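Long-range contacts in alpha-L-rhamnosidase (Aspergillus terreus, PDB 6GSZ), which probably hydrolyses terminal non-reducing alpha-L-rhamnose residues from alpha-L-rhamnosides, as a calcium-binding glycosidase: residues 814-819 against 828-833; 844-849 against 863-868; 788-793 against 832-837; 433-438 against 797-802. All coordinates share one frame; numbering follows the deposited sequence. Where two conformers were deposited one is given.

How the contacts relate
Contacts 4 and 1 are strand pairings in one antiparallel sheet; contact 3 packs that sheet against a second one. Contact 4 bonds the edge strand 430-434 to strand 800-807, contact 1 pairs the next strands, 810-819 and 828-836, and contact 3 presses strand 828-836 against strand 787-790 of the second sheet. Contact 2 also bridges the two sheets, but at the surface and through the last strand, 859-868. Contacts 1 and 3 share Leu832 and Val833. Chemistry follows place: the in-plane contacts 1 and 4, both partly buried, rest on backbone hydrogen bonds joined by a few polar side-chain bonds, whereas the inter-sheet contacts 2 and 3 are apolar, contact 3 being wholly buried where its residues touch.

Contact 1: residues 814-819 against 828-833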
loop_
_atom_site.group_PDB
_atom_site.type_symbol
_atom_site.label_atom_id
_atom_site.label_comp_id
_atom_site.label_asym_id
_atom_site.label_seq_id
_atom_site.Cartn_x
_atom_site.Cartn_y
_atom_site.Cartn_z
ATOM N N THR A 814 -21.841 -1.620 10.230
ATOM C CA THR A 814 -23.124 -0.938 10.294
ATOM C C THR A 814 -23.931 -1.312 9.051
ATOM O O THR A 814 -23.423 -1.416 7.941
ATOM C CB THR A 814 -22.962 0.584 10.386
ATOM O OG1 THR A 814 -22.233 1.036 9.235
ATOM C CG2 THR A 814 -22.240 0.979 11.650
ATOM N N LYS A 815 -25.222 -1.508 9.251
ATOM C CA LYS A 815 -26.192 -1.609 8.182
ATOM C C LYS A 815 -27.373 -0.743 8.616
ATOM O O LYS A 815 -27.964 -1.000 9.657
ATOM C CB LYS A 815 -26.654 -3.050 7.943
ATOM C CG LYS A 815 -27.681 -3.241 6.828
ATOM C CD LYS A 815 -28.238 -4.667 6.721
ATOM C CE LYS A 815 -28.870 -5.160 8.008
ATOM N NZ LYS A 815 -29.420 -6.535 7.896
ATOM N N TRP A 816 -27.658 0.301 7.855
ATOM C CA TRP A 816 -28.780 1.172 8.194
ATOM C C TRP A 816 -29.675 1.383 6.985
ATOM O O TRP A 816 -29.262 1.224 5.841
ATOM C CB TRP A 816 -28.326 2.506 8.791
ATOM C CG TRP A 816 -27.470 3.359 7.915
ATOM C CD1 TRP A 816 -26.101 3.387 7.872
ATOM C CD2 TRP A 816 -27.925 4.327 6.953
ATOM N NE1 TRP A 816 -25.686 4.314 6.958
ATOM C CE2 TRP A 816 -26.774 4.911 6.376
ATOM C CE3 TRP A 816 -29.183 4.787 6.544
ATOM C CZ2 TRP A 816 -26.851 5.937 5.441
ATOM C CZ3 TRP A 816 -29.260 5.796 5.604
ATOM C CH2 TRP A 816 -28.101 6.349 5.046
ATOM N N TRP A 817 -30.929 1.726 7.263
ATOM C CA TRP A 817 -31.858 2.009 6.211
ATOM C C TRP A 817 -32.927 2.953 6.743
ATOM O O TRP A 817 -33.118 3.077 7.977
ATOM C CB TRP A 817 -32.449 0.716 5.612
ATOM C CG TRP A 817 -33.299 -0.118 6.529
ATOM C CD1 TRP A 817 -34.670 -0.166 6.575
ATOM C CD2 TRP A 817 -32.847 -1.053 7.520
ATOM N NE1 TRP A 817 -35.095 -1.041 7.542
ATOM C CE2 TRP A 817 -33.999 -1.620 8.123
ATOM C CE3 TRP A 817 -31.589 -1.474 7.962
ATOM C CZ2 TRP A 817 -33.913 -2.569 9.139
ATOM C CZ3 TRP A 817 -31.506 -2.402 8.975
ATOM C CH2 TRP A 817 -32.655 -2.937 9.561
ATOM N N LEU A 818 -33.579 3.639 5.806
ATOM C CA LEU A 818 -34.640 4.572 6.136
ATOM C C LEU A 818 -35.966 4.128 5.528
ATOM O O LEU A 818 -35.998 3.590 4.436
ATOM C CB LEU A 818 -34.309 5.934 5.531
ATOM C CG LEU A 818 -33.091 6.640 6.091
ATOM C CD1 LEU A 818 -32.766 7.845 5.254
ATOM C CD2 LEU A 818 -33.367 7.099 7.498
ATOM N N ASP A 819 -37.058 4.488 6.198
ATOM C CA ASP A 819 -38.402 4.385 5.617
ATOM C C ASP A 819 -39.348 5.241 6.473
ATOM O O ASP A 819 -38.890 6.090 7.222
ATOM C CB ASP A 819 -38.789 2.913 5.461
ATOM C CG ASP A 819 -38.753 2.121 6.751
ATOM O OD1 ASP A 819 -39.041 2.723 7.826
ATOM O OD2 ASP A 819 -38.464 0.895 6.663
ATOM N N PHE A 828 -38.319 10.831 9.105
ATOM C CA PHE A 828 -38.132 9.462 8.647
ATOM C C PHE A 828 -37.920 8.546 9.864
ATOM O O PHE A 828 -37.572 9.001 10.953
ATOM C CB PHE A 828 -36.963 9.401 7.654
ATOM C CG PHE A 828 -37.305 9.712 6.213
ATOM C CD1 PHE A 828 -37.751 8.711 5.351
ATOM C CD2 PHE A 828 -37.163 10.997 5.700
ATOM C CE1 PHE A 828 -38.059 8.991 4.025
ATOM C CE2 PHE A 828 -37.466 11.275 4.373
ATOM C CZ PHE A 828 -37.914 10.272 3.538
ATOM N N ASP A 829 -38.156 7.247 9.662
ATOM C CA ASP A 829 -37.778 6.225 10.573
ATOM C C ASP A 829 -36.387 5.718 10.160
ATOM O O ASP A 829 -36.167 5.430 8.981
ATOM C CB ASP A 829 -38.766 5.058 10.544
ATOM C CG ASP A 829 -40.113 5.415 11.111
ATOM O OD1 ASP A 829 -40.165 6.443 11.816
ATOM O OD2 ASP A 829 -41.036 4.650 10.784
ATOM N N PHE A 830 -35.474 5.645 11.136
ATOM C CA PHE A 830 -34.091 5.228 10.927
ATOM C C PHE A 830 -33.893 3.883 11.626
ATOM O O PHE A 830 -34.251 3.717 12.780
ATOM C CB PHE A 830 -33.138 6.285 11.494
ATOM C CG PHE A 830 -31.680 5.904 11.470
ATOM C CD1 PHE A 830 -30.940 6.007 10.298
ATOM C CD2 PHE A 830 -31.051 5.437 12.608
ATOM C CE1 PHE A 830 -29.597 5.670 10.271
ATOM C CE2 PHE A 830 -29.705 5.121 12.578
ATOM C CZ PHE A 830 -28.982 5.222 11.408
ATOM N N HIS A 831 -33.280 2.951 10.921
ATOM C CA HIS A 831 -33.031 1.611 11.434
ATOM C C HIS A 831 -31.544 1.325 11.288
ATOM O O HIS A 831 -30.991 1.557 10.202
ATOM C CB HIS A 831 -33.834 0.582 10.635
ATOM C CG HIS A 831 -35.259 0.977 10.468
ATOM N ND1 HIS A 831 -36.236 0.765 11.434
ATOM C CD2 HIS A 831 -35.863 1.612 9.440
ATOM C CE1 HIS A 831 -37.392 1.223 10.973
ATOM N NE2 HIS A 831 -37.185 1.776 9.771
ATOM N N LEU A 832 -30.930 0.798 12.348
ATOM C CA LEU A 832 -29.495 0.495 12.338
ATOM C C LEU A 832 -29.238 -0.842 13.021
ATOM O O LEU A 832 -29.672 -1.084 14.155
ATOM C CB LEU A 832 -28.759 1.618 13.084
ATOM C CG LEU A 832 -27.291 1.372 13.411
ATOM C CD1 LEU A 832 -26.437 1.328 12.149
ATOM C CD2 LEU A 832 -26.711 2.438 14.349
ATOM N N VAL A 833 -28.437 -1.679 12.360
ATOM C CA VAL A 833 -27.842 -2.850 12.956
ATOM C C VAL A 833 -26.340 -2.613 13.045
ATOM O O VAL A 833 -25.687 -2.392 12.009
ATOM C CB VAL A 833 -28.152 -4.109 12.134
ATOM C CG1 VAL A 833 -27.481 -5.352 12.713
ATOM C CG2 VAL A 833 -29.656 -4.326 12.028
HETATM O O HOH W 1 -40.418 2.382 9.926
#
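The side chains of His831 and Trp817 cross at about a right angle, yet their rings lie nearly flat on each other, on the sheet face that also carries Asp819. His831 CB starts the path over the centre of the six-membered ring of Trp817, a CH-pi contact with CB 3.5 Å from that ring's centroid. Farther out, His831 CD2 comes within 3.4 Å of Trp817 NE1, and the imidazole makes an offset stack with the five-membered ring, planes 21° apart. At the tip His831 NE2 donates to Asp819 OD1 at 2.9 Å; the acceptor lies in the imidazole plane, while the donor stands above the carboxylate plane. Since ND1 is hydrogen-bonded to His864 on the adjoining strand, both ring nitrogens are held and the rotation is fixed. Asp819 OD1 also lies 4.1 Å from Asp829 OD2, a like-charge approach that the salt bridge from Arg866 to Asp829 probably eases; a water lies between the two carboxylates. On the opposite face Phe830 CE1 rests 3.7 Å from Trp816 CB, and Leu818 CD2 meets the edge of the Phe830 ring. Six backbone bonds, two at each of the pairs Lys815-Val833, Trp817-His831 and Asp819-Asp829, make this the regular ladder of an antiparallel beta hairpin.

Contact 2: residues 844-849 against 863-868; sequences VVLPGK and YHVRCV
Val844 and Tyr863 reach toward each other tip to tip, and the valine's two methyls divide the end of the tyrosine between them. Val844 CG1 stands over one face of the ring, displaced toward the rim, 4.0 Å from Tyr863 CE1, in a CH-pi contact; Val844 CG2 sits by the hydroxyl, 3.6 Å from Tyr863 OH. The side chain of Leu846 crosses that of Tyr863 at about a right angle and touches its root, Leu846 CD2 lying 3.9 Å from Tyr863 CB. Its other methyl, Leu846 CD1, goes to the next inward-pointing residue of the strand, meeting Val865 CG2 at 3.9 Å. Val868 takes up the far end. Its CG1, anti to the backbone N (chi1 174°), lies 3.8 Å from Pro847 O. Gly848, at positive phi (102°), brings its bare CA up to this methyl, 4.1 Å from Val868 CG1. At Cys867 and Val868, which both face Phe828, the strand has a G1 beta bulge. No hydrogen bond links the two segments: this surface seam between the sheets depends on apolar shape and on dispersion, with a tyrosine ring as its one pi surface.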
loop_
_atom_site.group_PDB
_atom_site.type_symbol
_atom_site.label_atom_id
_atom_site.label_comp_id
_atom_site.label_asym_id
_atom_site.label_seq_id
_atom_site.Cartn_x
_atom_site.Cartn_y
_atom_site.Cartn_z
ATOM N N VAL A 844 -22.574 4.490 20.304
ATOM C CA VAL A 844 -23.490 4.660 19.221
ATOM C C VAL A 844 -24.159 6.021 19.395
ATOM O O VAL A 844 -24.774 6.285 20.437
ATOM C CB VAL A 844 -24.511 3.514 19.176
ATOM C CG1 VAL A 844 -25.515 3.709 18.051
ATOM C CG2 VAL A 844 -23.830 2.154 19.110
ATOM N N VAL A 845 -24.024 6.894 18.410
ATOM C CA VAL A 845 -24.657 8.212 18.407
ATOM C C VAL A 845 -25.761 8.179 17.348
ATOM O O VAL A 845 -25.464 8.143 16.143
ATOM C CB VAL A 845 -23.619 9.310 18.090
ATOM C CG1 VAL A 845 -24.258 10.690 18.097
ATOM C CG2 VAL A 845 -22.427 9.238 19.031
ATOM N N LEU A 846 -27.019 8.141 17.797
ATOM C CA LEU A 846 -28.112 8.017 16.845
ATOM C C LEU A 846 -28.363 9.374 16.214
ATOM O O LEU A 846 -28.109 10.408 16.853
ATOM C CB LEU A 846 -29.333 7.418 17.540
ATOM C CG LEU A 846 -29.087 5.999 18.068
ATOM C CD1 LEU A 846 -30.217 5.562 18.964
ATOM C CD2 LEU A 846 -28.943 4.999 16.940
ATOM N N PRO A 847 -28.818 9.391 14.946
ATOM C CA PRO A 847 -28.956 10.623 14.193
ATOM C C PRO A 847 -30.055 11.545 14.690
ATOM O O PRO A 847 -30.997 11.096 15.358
ATOM C CB PRO A 847 -29.238 10.197 12.743
ATOM C CG PRO A 847 -29.594 8.745 12.809
ATOM C CD PRO A 847 -29.087 8.206 14.131
ATOM N N GLY A 848 -29.894 12.826 14.328
ATOM C CA GLY A 848 -30.885 13.847 14.555
ATOM C C GLY A 848 -30.539 14.733 15.739
ATOM O O GLY A 848 -29.567 14.469 16.475
ATOM N N LYS A 849 -31.352 15.787 15.899
ATOM C CA LYS A 849 -31.272 16.763 17.003
ATOM C C LYS A 849 -31.567 16.023 18.309
ATOM O O LYS A 849 -32.586 15.342 18.404
ATOM C CB LYS A 849 -32.271 17.916 16.808
ATOM N N TYR A 863 -31.168 -0.797 16.445
ATOM C CA TYR A 863 -31.771 0.465 16.880
ATOM C C TYR A 863 -32.859 0.897 15.894
ATOM O O TYR A 863 -32.640 0.927 14.691
ATOM C CB TYR A 863 -30.706 1.558 17.016
ATOM C CG TYR A 863 -29.568 1.224 17.949
ATOM C CD1 TYR A 863 -28.437 0.553 17.513
ATOM C CD2 TYR A 863 -29.645 1.557 19.290
ATOM C CE1 TYR A 863 -27.418 0.237 18.393
ATOM C CE2 TYR A 863 -28.629 1.250 20.174
ATOM C CZ TYR A 863 -27.505 0.592 19.723
ATOM O OH TYR A 863 -26.511 0.276 20.591
ATOM N N HIS A 864 -34.032 1.253 16.433
ATOM C CA HIS A 864 -35.098 1.749 15.605
ATOM C C HIS A 864 -35.478 3.119 16.130
ATOM O O HIS A 864 -35.943 3.209 17.263
ATOM C CB HIS A 864 -36.289 0.781 15.575
ATOM C CG HIS A 864 -35.944 -0.542 14.999
ATOM N ND1 HIS A 864 -35.921 -0.773 13.632
ATOM C CD2 HIS A 864 -35.484 -1.664 15.576
ATOM C CE1 HIS A 864 -35.503 -2.010 13.415
ATOM N NE2 HIS A 864 -35.232 -2.576 14.589
ATOM N N VAL A 865 -35.209 4.162 15.347
ATOM C CA VAL A 865 -35.448 5.525 15.755
ATOM C C VAL A 865 -36.577 6.073 14.909
ATOM O O VAL A 865 -36.429 6.282 13.706
ATOM C CB VAL A 865 -34.213 6.439 15.678
ATOM C CG1 VAL A 865 -34.512 7.767 16.354
ATOM C CG2 VAL A 865 -33.001 5.779 16.303
ATOM N N ARG A 866 -37.707 6.340 15.568
ATOM C CA ARG A 866 -38.906 6.753 14.878
ATOM C C ARG A 866 -38.901 8.279 14.805
ATOM O O ARG A 866 -38.491 8.933 15.743
ATOM C CB ARG A 866 -40.179 6.283 15.593
ATOM C CG ARG A 866 -40.463 4.788 15.508
ATOM C CD ARG A 866 -41.044 4.291 14.195
ATOM N NE ARG A 866 -41.469 2.901 14.324
ATOM C CZ ARG A 866 -42.335 2.287 13.530
ATOM N NH1 ARG A 866 -42.770 2.885 12.430
ATOM N NH2 ARG A 866 -42.759 1.070 13.838
ATOM N N CYS A 867 -39.332 8.820 13.665
ATOM C CA CYS A 867 -39.590 10.271 13.499
ATOM C C CYS A 867 -38.323 11.098 13.782
ATOM O O CYS A 867 -38.326 12.045 14.585
ATOM C CB CYS A 867 -40.741 10.733 14.389
ATOM S SG CYS A 867 -42.258 9.753 14.190
ATOM N N VAL A 868 -37.239 10.727 13.101
ATOM C CA VAL A 868 -35.962 11.452 13.181
ATOM C C VAL A 868 -36.085 12.749 12.391
ATOM O O VAL A 868 -36.464 12.703 11.222
ATOM C CB VAL A 868 -34.788 10.651 12.591
ATOM C CG1 VAL A 868 -33.510 11.487 12.552
ATOM C CG2 VAL A 868 -34.545 9.362 13.343
#

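Contact 3: residues 788-793 against 832-837. With CA (calcium ion), chain M.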
loop_
_atom_site.group_PDB
_atom_site.type_symbol
_atom_site.label_atom_id
_atom_site.label_comp_id
_atom_site.label_asym_id
_atom_site.label_seq_id
_atom_site.Cartn_x
_atom_site.Cartn_y
_atom_site.Cartn_z
ATOM N N ILE A 788 -14.804 2.102 19.681
ATOM C CA ILE A 788 -15.318 2.418 18.379
ATOM C C ILE A 788 -16.388 3.504 18.492
ATOM O O ILE A 788 -17.257 3.417 19.377
ATOM C CB ILE A 788 -15.886 1.152 17.710
ATOM C CG1 ILE A 788 -14.844 0.035 17.767
ATOM C CG2 ILE A 788 -16.365 1.443 16.296
ATOM C CD1 ILE A 788 -15.306 -1.288 17.211
ATOM N N ASN A 789 -16.378 4.496 17.602
ATOM C CA ASN A 789 -17.514 5.457 17.498
ATOM C C ASN A 789 -18.368 4.986 16.316
ATOM O O ASN A 789 -17.817 4.626 15.256
ATOM C CB ASN A 789 -16.996 6.908 17.442
ATOM C CG ASN A 789 -18.040 7.988 17.689
ATOM O OD1 ASN A 789 -18.537 8.154 18.821
ATOM N ND2 ASN A 789 -18.341 8.787 16.660
ATOM N N ILE A 790 -19.681 4.948 16.534
ATOM C CA ILE A 790 -20.640 4.548 15.536
ATOM C C ILE A 790 -21.644 5.681 15.380
ATOM O O ILE A 790 -22.591 5.793 16.206
ATOM C CB ILE A 790 -21.313 3.204 15.849
ATOM C CG1 ILE A 790 -20.243 2.140 16.085
ATOM C CG2 ILE A 790 -22.248 2.845 14.710
ATOM C CD1 ILE A 790 -20.757 0.749 16.310
ATOM N N GLU A 791 -21.398 6.559 14.415
ATOM C CA GLU A 791 -22.103 7.842 14.290
ATOM C C GLU A 791 -22.464 8.017 12.808
ATOM O O GLU A 791 -21.836 8.785 12.096
ATOM C CB GLU A 791 -21.238 8.978 14.883
ATOM C CG GLU A 791 -21.874 10.371 14.902
ATOM C CD GLU A 791 -21.056 11.452 15.616
ATOM O OE1 GLU A 791 -20.010 11.149 16.195
ATOM O OE2 GLU A 791 -21.411 12.630 15.581
ATOM N N VAL A 792 -23.492 7.270 12.375
ATOM C CA VAL A 792 -24.020 7.370 11.056
ATOM C C VAL A 792 -24.740 8.705 10.869
ATOM O O VAL A 792 -25.601 9.053 11.683
ATOM C CB VAL A 792 -24.987 6.221 10.732
ATOM C CG1 VAL A 792 -25.730 6.498 9.423
ATOM C CG2 VAL A 792 -24.279 4.881 10.747
ATOM N N VAL A 793 -24.432 9.432 9.801
ATOM C CA VAL A 793 -25.127 10.662 9.439
ATOM C C VAL A 793 -25.800 10.459 8.090
ATOM O O VAL A 793 -25.159 10.611 7.052
ATOM C CB VAL A 793 -24.198 11.890 9.446
ATOM C CG1 VAL A 793 -24.984 13.175 9.197
ATOM C CG2 VAL A 793 -23.419 12.005 10.749
ATOM N N LEU A 832 -30.930 0.798 12.348
ATOM C CA LEU A 832 -29.495 0.495 12.338
ATOM C C LEU A 832 -29.238 -0.842 13.021
ATOM O O LEU A 832 -29.672 -1.084 14.155
ATOM C CB LEU A 832 -28.759 1.618 13.084
ATOM C CG LEU A 832 -27.291 1.372 13.411
ATOM C CD1 LEU A 832 -26.437 1.328 12.149
ATOM C CD2 LEU A 832 -26.711 2.438 14.349
ATOM N N VAL A 833 -28.437 -1.679 12.360
ATOM C CA VAL A 833 -27.842 -2.850 12.956
ATOM C C VAL A 833 -26.340 -2.613 13.045
ATOM O O VAL A 833 -25.687 -2.392 12.009
ATOM C CB VAL A 833 -28.152 -4.109 12.134
ATOM C CG1 VAL A 833 -27.481 -5.352 12.713
ATOM C CG2 VAL A 833 -29.656 -4.326 12.028
ATOM N N ALA A 834 -25.807 -2.642 14.271
ATOM C CA ALA A 834 -24.406 -2.364 14.534
ATOM C C ALA A 834 -23.789 -3.610 15.165
ATOM O O ALA A 834 -24.302 -4.132 16.135
ATOM C CB ALA A 834 -24.268 -1.190 15.459
ATOM N N GLU A 835 -22.714 -4.091 14.551
ATOM C CA GLU A 835 -21.949 -5.222 15.054
ATOM C C GLU A 835 -20.670 -4.701 15.698
ATOM O O GLU A 835 -19.947 -3.927 15.065
ATOM C CB GLU A 835 -21.605 -6.108 13.873
ATOM C CG GLU A 835 -20.849 -7.350 14.178
ATOM C CD GLU A 835 -20.520 -8.143 12.908
ATOM O OE1 GLU A 835 -20.705 -7.591 11.744
ATOM O OE2 GLU A 835 -20.089 -9.301 13.066
ATOM N N VAL A 836 -20.436 -5.100 16.944
ATOM C CA VAL A 836 -19.307 -4.658 17.775
ATOM C C VAL A 836 -18.540 -5.908 18.163
ATOM O O VAL A 836 -19.115 -6.836 18.718
ATOM C CB VAL A 836 -19.793 -3.853 18.994
ATOM C CG1 VAL A 836 -18.677 -3.468 19.966
ATOM C CG2 VAL A 836 -20.553 -2.624 18.521
ATOM N N PRO A 837 -17.231 -6.009 17.843
ATOM C CA PRO A 837 -16.536 -7.258 18.090
ATOM C C PRO A 837 -16.206 -7.535 19.546
ATOM O O PRO A 837 -16.109 -6.610 20.388
ATOM C CB PRO A 837 -15.261 -7.138 17.221
ATOM C CG PRO A 837 -15.045 -5.638 17.088
ATOM C CD PRO A 837 -16.411 -4.999 17.164
HETATM CA CA CA M . -19.272 13.398 16.433
HETATM O O HOH W 2 -17.043 12.084 15.695
HETATM O O HOH W 3 -17.986 11.671 17.943
HETATM O O HOH W 4 -20.233 12.739 18.818
HETATM O O HOH W 5 -21.064 14.747 17.091
HETATM O O HOH W 6 -19.458 15.620 15.674
#
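Leu832 starts the run on strand 828-836 with two light touches, its CD1 4.4 Å from Val792 CG2 and its CD2 4.5 Å from Ile790 CG2. Two residues on, Ala834 offers just a methyl: its CB receives Ile790 CD1 at 4.1 Å. The same isoleucine tip continues to Val836, where Ile790 CD1 lies 4.0 Å from Val836 CG2. With CD1 anti to CA (chi2 -176°), Ile790 is stretched out and its terminal carbon spans both neighbours. Pro837 closes the walk, meeting Ile788 tip to tip with its CD 3.9 Å from Ile788 CD1. All the residues that touch here are buried and apolar, and no hydrogen bond joins the segments. Glu791, following Ile790, points its CB away from 832-837, and both its carboxylate oxygens bind a calcium ion, OE1 at 2.4 Å from the metal, with five waters completing the observed shell. Asn789 ND2 donates to the anti lone pair of Glu791 OE1, a second-shell bond consistent with positioning the carboxylate. The axes of the short segments 788-790 and 832-836 pass 9.8 Å apart and run nearly antiparallel (176°); with side chains filling the gap, this is the face-to-face packing of two sheets in a beta sandwich, here with a calcium site on the outer side of one.

Contact 4: residues 433-438 against 797-802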
loop_
_atom_site.group_PDB
_atom_site.type_symbol
_atom_site.label_atom_id
_atom_site.label_comp_id
_atom_site.label_asym_id
_atom_site.label_seq_id
_atom_site.Cartn_x
_atom_site.Cartn_y
_atom_site.Cartn_z
ATOM N N GLU A 433 -20.894 -0.203 0.675
ATOM C CA GLU A 433 -21.813 -0.018 -0.441
ATOM C C GLU A 433 -23.027 0.751 0.081
ATOM O O GLU A 433 -23.285 0.773 1.291
ATOM C CB GLU A 433 -22.232 -1.347 -1.061
ATOM C CG GLU A 433 -22.892 -2.302 -0.122
ATOM C CD GLU A 433 -23.236 -3.597 -0.838
ATOM O OE1 GLU A 433 -24.039 -3.559 -1.775
ATOM O OE2 GLU A 433 -22.653 -4.612 -0.508
ATOM N N CYS A 434 -23.780 1.340 -0.849
ATOM C CA CYS A 434 -24.945 2.057 -0.444
ATOM C C CYS A 434 -25.991 1.999 -1.544
ATOM O O CYS A 434 -25.774 1.410 -2.568
ATOM C CB CYS A 434 -24.600 3.480 -0.024
ATOM S SG CYS A 434 -24.120 4.562 -1.396
ATOM N N SER A 435 -27.146 2.629 -1.297
ATOM C CA SER A 435 -28.264 2.593 -2.222
ATOM C C SER A 435 -28.014 3.378 -3.514
ATOM O O SER A 435 -28.729 3.159 -4.486
ATOM C CB SER A 435 -29.539 3.086 -1.525
ATOM O OG SER A 435 -29.442 4.466 -1.161
ATOM N N ASN A 436 -27.069 4.326 -3.504
ATOM C CA ASN A 436 -26.728 5.116 -4.669
ATOM C C ASN A 436 -25.661 4.366 -5.456
ATOM O O ASN A 436 -24.516 4.231 -5.010
ATOM C CB ASN A 436 -26.224 6.498 -4.269
ATOM C CG ASN A 436 -25.977 7.418 -5.437
ATOM O OD1 ASN A 436 -25.309 7.031 -6.403
ATOM N ND2 ASN A 436 -26.406 8.662 -5.306
ATOM N N PRO A 437 -26.002 3.846 -6.646
ATOM C CA PRO A 437 -25.062 3.025 -7.400
ATOM C C PRO A 437 -23.801 3.771 -7.845
ATOM O O PRO A 437 -22.756 3.133 -7.996
ATOM C CB PRO A 437 -25.841 2.475 -8.598
ATOM C CG PRO A 437 -27.195 3.128 -8.568
ATOM C CD PRO A 437 -27.302 3.985 -7.337
ATOM N N LEU A 438 -23.903 5.085 -8.074
ATOM C CA LEU A 438 -22.710 5.851 -8.447
ATOM C C LEU A 438 -21.748 5.946 -7.251
ATOM O O LEU A 438 -20.543 5.905 -7.444
ATOM C CB LEU A 438 -23.080 7.234 -8.975
ATOM C CG LEU A 438 -23.993 7.248 -10.201
ATOM C CD1 LEU A 438 -24.282 8.674 -10.615
ATOM C CD2 LEU A 438 -23.403 6.468 -11.347
ATOM N N ASP A 797 -30.222 11.780 0.057
ATOM C CA ASP A 797 -31.245 10.874 -0.526
ATOM C C ASP A 797 -30.821 9.383 -0.516
ATOM O O ASP A 797 -31.439 8.559 -1.219
ATOM C CB ASP A 797 -31.646 11.332 -1.931
ATOM C CG ASP A 797 -32.515 12.586 -1.945
ATOM O OD1 ASP A 797 -33.281 12.763 -0.997
ATOM O OD2 ASP A 797 -32.421 13.379 -2.923
ATOM N N LEU A 798 -29.846 8.986 0.317
ATOM C CA LEU A 798 -29.562 7.562 0.504
ATOM C C LEU A 798 -30.705 6.908 1.277
ATOM O O LEU A 798 -31.226 7.498 2.244
ATOM C CB LEU A 798 -28.262 7.366 1.295
ATOM C CG LEU A 798 -26.968 7.790 0.617
ATOM C CD1 LEU A 798 -25.771 7.428 1.489
ATOM C CD2 LEU A 798 -26.836 7.160 -0.734
ATOM N N GLN A 799 -31.070 5.695 0.865
ATOM C CA GLN A 799 -32.077 4.905 1.535
ATOM C C GLN A 799 -31.424 3.865 2.461
ATOM O O GLN A 799 -32.066 3.359 3.345
ATOM C CB GLN A 799 -32.977 4.231 0.495
ATOM C CG GLN A 799 -33.830 5.200 -0.320
ATOM C CD GLN A 799 -33.301 5.481 -1.711
ATOM O OE1 GLN A 799 -32.931 4.576 -2.466
ATOM N NE2 GLN A 799 -33.286 6.757 -2.077
ATOM N N GLN A 800 -30.166 3.499 2.193
ATOM C CA GLN A 800 -29.467 2.495 2.997
ATOM C C GLN A 800 -27.967 2.520 2.713
ATOM O O GLN A 800 -27.540 2.990 1.655
ATOM C CB GLN A 800 -29.953 1.073 2.773
ATOM C CG GLN A 800 -29.977 0.579 1.360
ATOM C CD GLN A 800 -30.394 -0.878 1.405
ATOM O OE1 GLN A 800 -29.577 -1.779 1.615
ATOM N NE2 GLN A 800 -31.688 -1.114 1.318
ATOM N N ALA A 801 -27.191 2.013 3.681
ATOM C CA ALA A 801 -25.762 1.786 3.448
ATOM C C ALA A 801 -25.265 0.686 4.369
ATOM O O ALA A 801 -25.767 0.507 5.484
ATOM C CB ALA A 801 -24.980 3.051 3.648
ATOM N N SER A 802 -24.269 -0.051 3.873
ATOM C CA SER A 802 -23.648 -1.135 4.605
ATOM C C SER A 802 -22.133 -0.947 4.572
ATOM O O SER A 802 -21.515 -0.857 3.498
ATOM C CB SER A 802 -24.031 -2.493 4.044
ATOM O OG SER A 802 -25.434 -2.686 4.093
HETATM O O HOH W 7 -29.960 6.255 -3.070
#
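An antiparallel edge pairing brings Glu433 and Cys434 against Ser802 and Ala801, making strand 430-434 the edge strand of a five-stranded sheet, beside strand 800-807. Glu433 and Ser802 form the hydrogen-bonded pair: Glu433 N donates to Ser802 O, and Ser802 N returns a straight bond to Glu433 O at 2.9 Å (173° at the hydrogen). Ser435 N adds a third backbone bond, to Gln800 O. Cys434 and Ala801 make the non-hydrogen-bonded pair, their CB atoms 3.7 Å apart, Cys434 CB to Ala801 CB. Cys434 SG leans on Leu798 CD2 at 3.8 Å; the same methyl meets Asn436 CB at 3.6 Å, so one branch of Leu798 serves both residues.

Past the strand the chain turns, and Ser435 takes over the polar work. Its OG, held between the backbone N and the carbonyl carbon (chi1 65°), accepts from Gln799 N at 2.9 Å and also shares a hydrogen bond with a water at 2.7 Å from Ser435 OG; that water reaches Asp797 O and Gln799 OE1 through weak bonds. Asn436 then sits at the N-cap of helix 437-453, OD1 accepting from Ile439 N and weakly from Leu438 N. The contact joins the six-hairpin glycosidase domain to the C-terminal beta domain: it is a strand-to-strand seam binding the start of a helical catalytic module to a C-terminal beta sheet, with an asparagine N-cap at the start of helix 437-453.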